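PDB 4WPM: mRNA export protein from Chaetomium thermophilum, which probably takes part in exporting mRNA from the nucleus to the cytoplasm, its RNA recognition motif domain being the part in this chain. Local coordinates for residues 19-24 against 66-71. Sequence-based numbering, arbitrary orientation.
Sequences KTVIKI and YVWLKV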
ATOM      1  N   LYS A  19     -12.621 -19.220  -2.054  1.00 59.38           N
ATOM      2  CA  LYS A  19     -12.088 -17.958  -2.553  1.00 60.08           C
ATOM      3  C   LYS A  19     -11.007 -17.405  -1.629  1.00 53.78           C
ATOM      4  O   LYS A  19     -11.011 -17.663  -0.425  1.00 55.37           O
ATOM      5  CB  LYS A  19     -13.212 -16.933  -2.714  1.00 67.68           C
ATOM      6  CG  LYS A  19     -14.171 -17.234  -3.855  1.00 75.61           C
ATOM      7  CD  LYS A  19     -13.607 -16.777  -5.192  1.00 82.49           C
ATOM      8  CE  LYS A  19     -14.659 -16.828  -6.289  1.00 87.84           C
ATOM      9  NZ  LYS A  19     -14.181 -16.196  -7.551  1.00 90.68           N
ATOM     10  N   THR A  20     -10.082 -16.645  -2.209  1.00 46.68           N
ATOM     11  CA  THR A  20      -8.968 -16.067  -1.469  1.00 39.46           C
ATOM     12  C   THR A  20      -8.708 -14.642  -1.946  1.00 28.42           C
ATOM     13  O   THR A  20      -8.960 -14.316  -3.106  1.00 24.48           O
ATOM     14  CB  THR A  20      -7.689 -16.913  -1.637  1.00 42.56           C
ATOM     15  OG1 THR A  20      -7.965 -18.279  -1.306  1.00 44.62           O
ATOM     16  CG2 THR A  20      -6.569 -16.396  -0.747  1.00 43.49           C
ATOM     17  N   VAL A  21      -8.196 -13.800  -1.051  1.00 23.54           N
ATOM     18  CA  VAL A  21      -7.877 -12.416  -1.386  1.00 22.07           C
ATOM     19  C   VAL A  21      -6.368 -12.242  -1.535  1.00 19.18           C
ATOM     20  O   VAL A  21      -5.599 -12.659  -0.667  1.00 15.80           O
ATOM     21  CB  VAL A  21      -8.408 -11.440  -0.316  1.00 23.75           C
ATOM     22  CG1 VAL A  21      -8.053 -10.000  -0.673  1.00 23.20           C
ATOM     23  CG2 VAL A  21      -9.913 -11.590  -0.161  1.00 25.05           C
ATOM     24  N   ILE A  22      -5.958 -11.625  -2.639  1.00 20.94           N
ATOM     25  CA  ILE A  22      -4.550 -11.344  -2.900  1.00 16.57           C
ATOM     26  C   ILE A  22      -4.307  -9.840  -2.971  1.00 16.69           C
ATOM     27  O   ILE A  22      -5.056  -9.113  -3.624  1.00 17.90           O
ATOM     28  CB  ILE A  22      -4.076 -11.999  -4.217  1.00 14.36           C
ATOM     29  CG1 ILE A  22      -4.276 -13.516  -4.171  1.00 16.89           C
ATOM     30  CG2 ILE A  22      -2.616 -11.650  -4.505  1.00 12.02           C
ATOM     31  CD1 ILE A  22      -3.446 -14.230  -3.117  1.00 21.50           C
ATOM     32  N   LYS A  23      -3.254  -9.388  -2.296  1.00 16.72           N
ATOM     33  CA  LYS A  23      -2.828  -7.993  -2.354  1.00 18.95           C
ATOM     34  C   LYS A  23      -1.528  -7.872  -3.141  1.00 15.01           C
ATOM     35  O   LYS A  23      -0.568  -8.602  -2.884  1.00 11.65           O
ATOM     36  CB  LYS A  23      -2.648  -7.431  -0.943  1.00 25.54           C
ATOM     37  CG  LYS A  23      -3.945  -7.324  -0.153  1.00 31.64           C
ATOM     38  CD  LYS A  23      -3.742  -6.706   1.230  1.00 34.19           C
ATOM     39  CE  LYS A  23      -3.175  -5.294   1.177  1.00 35.12           C
ATOM     40  NZ  LYS A  23      -3.028  -4.715   2.542  1.00 35.55           N
ATOM     41  N   ILE A  24      -1.506  -6.945  -4.094  1.00 17.50           N
ATOM     42  CA  ILE A  24      -0.333  -6.715  -4.933  1.00 13.99           C
ATOM     43  C   ILE A  24       0.175  -5.287  -4.779  1.00 14.22           C
ATOM     44  O   ILE A  24      -0.592  -4.330  -4.896  1.00 14.61           O
ATOM     45  CB  ILE A  24      -0.642  -6.982  -6.419  1.00 15.33           C
ATOM     46  CG1 ILE A  24      -1.173  -8.405  -6.610  1.00 17.07           C
ATOM     47  CG2 ILE A  24       0.601  -6.756  -7.277  1.00 13.72           C
ATOM     48  CD1 ILE A  24      -1.736  -8.672  -7.990  1.00 19.42           C
ATOM     49  N   TYR A  66      -2.272  -0.423  -3.670  1.00 16.24           N
ATOM     50  CA  TYR A  66      -2.467  -1.864  -3.783  1.00 18.99           C
ATOM     51  C   TYR A  66      -3.416  -2.250  -4.910  1.00 16.25           C
ATOM     52  O   TYR A  66      -4.316  -1.491  -5.275  1.00 14.96           O
ATOM     53  CB  TYR A  66      -3.013  -2.429  -2.469  1.00 14.02           C
ATOM     54  CG  TYR A  66      -1.995  -2.522  -1.358  1.00 11.04           C
ATOM     55  CD1 TYR A  66      -1.081  -3.566  -1.317  1.00  9.47           C
ATOM     56  CD2 TYR A  66      -1.954  -1.576  -0.344  1.00  8.60           C
ATOM     57  CE1 TYR A  66      -0.151  -3.661  -0.301  1.00 10.53           C
ATOM     58  CE2 TYR A  66      -1.027  -1.662   0.676  1.00  9.52           C
ATOM     59  CZ  TYR A  66      -0.127  -2.708   0.693  1.00 12.77           C
ATOM     60  OH  TYR A  66       0.798  -2.802   1.705  1.00 16.05           O
ATOM     61  N   VAL A  67      -3.195  -3.444  -5.453  1.00 14.61           N
ATOM     62  CA  VAL A  67      -4.153  -4.095  -6.335  1.00 11.45           C
ATOM     63  C   VAL A  67      -4.730  -5.306  -5.612  1.00 11.14           C
ATOM     64  O   VAL A  67      -3.985  -6.161  -5.129  1.00  8.66           O
ATOM     65  CB  VAL A  67      -3.510  -4.537  -7.667  1.00 11.54           C
ATOM     66  CG1 VAL A  67      -4.497  -5.346  -8.508  1.00 13.76           C
ATOM     67  CG2 VAL A  67      -3.007  -3.336  -8.444  1.00  8.77           C
ATOM     68  N   TRP A  68      -6.055  -5.374  -5.542  1.00 14.45           N
ATOM     69  CA  TRP A  68      -6.739  -6.456  -4.846  1.00 16.26           C
ATOM     70  C   TRP A  68      -7.303  -7.439  -5.861  1.00 19.05           C
ATOM     71  O   TRP A  68      -7.875  -7.026  -6.866  1.00 19.40           O
ATOM     72  CB  TRP A  68      -7.862  -5.910  -3.961  1.00 15.77           C
ATOM     73  CG  TRP A  68      -7.396  -4.964  -2.895  1.00 14.90           C
ATOM     74  CD1 TRP A  68      -6.958  -3.683  -3.066  1.00 15.82           C
ATOM     75  CD2 TRP A  68      -7.335  -5.223  -1.487  1.00 12.42           C
ATOM     76  NE1 TRP A  68      -6.622  -3.132  -1.853  1.00 12.67           N
ATOM     77  CE2 TRP A  68      -6.845  -4.057  -0.868  1.00 12.10           C
ATOM     78  CE3 TRP A  68      -7.645  -6.331  -0.691  1.00 11.56           C
ATOM     79  CZ2 TRP A  68      -6.656  -3.966   0.510  1.00 12.04           C
ATOM     80  CZ3 TRP A  68      -7.456  -6.237   0.677  1.00 11.21           C
ATOM     81  CH2 TRP A  68      -6.967  -5.064   1.263  1.00 11.18           C
ATOM     82  N   LEU A  69      -7.125  -8.730  -5.601  1.00 22.49           N
ATOM     83  CA  LEU A  69      -7.661  -9.775  -6.471  1.00 24.53           C
ATOM     84  C   LEU A  69      -8.361 -10.848  -5.651  1.00 24.56           C
ATOM     85  O   LEU A  69      -7.852 -11.286  -4.618  1.00 22.21           O
ATOM     86  CB  LEU A  69      -6.552 -10.408  -7.314  1.00 21.43           C
ATOM     87  CG  LEU A  69      -5.811  -9.476  -8.271  1.00 22.57           C
ATOM     88  CD1 LEU A  69      -4.644 -10.206  -8.913  1.00 27.85           C
ATOM     89  CD2 LEU A  69      -6.757  -8.941  -9.330  1.00 20.04           C
ATOM     90  N   LYS A  70      -9.533 -11.263  -6.124  1.00 26.55           N
ATOM     91  CA  LYS A  70     -10.278 -12.350  -5.507  1.00 30.63           C
ATOM     92  C   LYS A  70     -10.175 -13.596  -6.387  1.00 29.61           C
ATOM     93  O   LYS A  70     -10.639 -13.594  -7.528  1.00 29.67           O
ATOM     94  CB  LYS A  70     -11.735 -11.929  -5.303  1.00 37.53           C
ATOM     95  CG  LYS A  70     -12.389 -12.498  -4.057  1.00 45.76           C
ATOM     96  CD  LYS A  70     -13.722 -11.815  -3.791  1.00 55.16           C
ATOM     97  CE  LYS A  70     -14.299 -12.209  -2.442  1.00 63.37           C
ATOM     98  NZ  LYS A  70     -15.767 -11.967  -2.369  1.00 69.86           N
ATOM     99  N   VAL A  71      -9.562 -14.649  -5.853  1.00 30.16           N
ATOM    100  CA  VAL A  71      -9.271 -15.857  -6.625  1.00 31.17           C
ATOM    101  C   VAL A  71      -9.448 -17.118  -5.783  1.00 35.21           C
ATOM    102  O   VAL A  71      -9.478 -17.048  -4.554  1.00 31.03           O
ATOM    103  CB  VAL A  71      -7.831 -15.830  -7.186  1.00 31.33           C
ATOM    104  CG1 VAL A  71      -7.637 -14.636  -8.110  1.00 31.33           C
ATOM    105  CG2 VAL A  71      -6.809 -15.800  -6.051  1.00 29.74           C
TER
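T20 to I24 run antiparallel to V71 back to V67, the strand axes 4.6 Å apart, with T20–V71, I22–L69 and I24–V67 as hydrogen-bonded pairs and V21–K70 and K23–W68 as the non-hydrogen-bonded pairs between them. In the middle pair, I22 N reaches L69 O at 2.8 Å and L69 N returns to I22 O. On the face carrying V21, K23, W68 and K70, the K23 side chain lies between two aromatic rings. Its CG and CD pass over one face of the W68 indole, CD 3.6 Å from CH2, while V21 CG1 meets the indole edge at CE3. K23 bends at chi3 (60°), and its CE sits over the centre of the Y66 ring, 3.7 Å from the centroid. NZ, 4.1 Å from that centroid, makes a cation-pi contact over the same face, and has a long, weak ion pair with E99. The opposite face, apart from T20 at its end, is aliphatic: I24 CD1 presses on L69 CD1 (3.4 Å), the I22 and V71 side chains cross at about a right angle, CG1 touching CG2 (3.9 Å), and L44 and L47 of helix 40-51 pack against L69 and I24. Strands 20-25 and 66-71 are thus adjacent central strands of an RRM fold, whose helix-free face commonly meets RNA in other such domains; here E99 and P102 pack on W68 of that face.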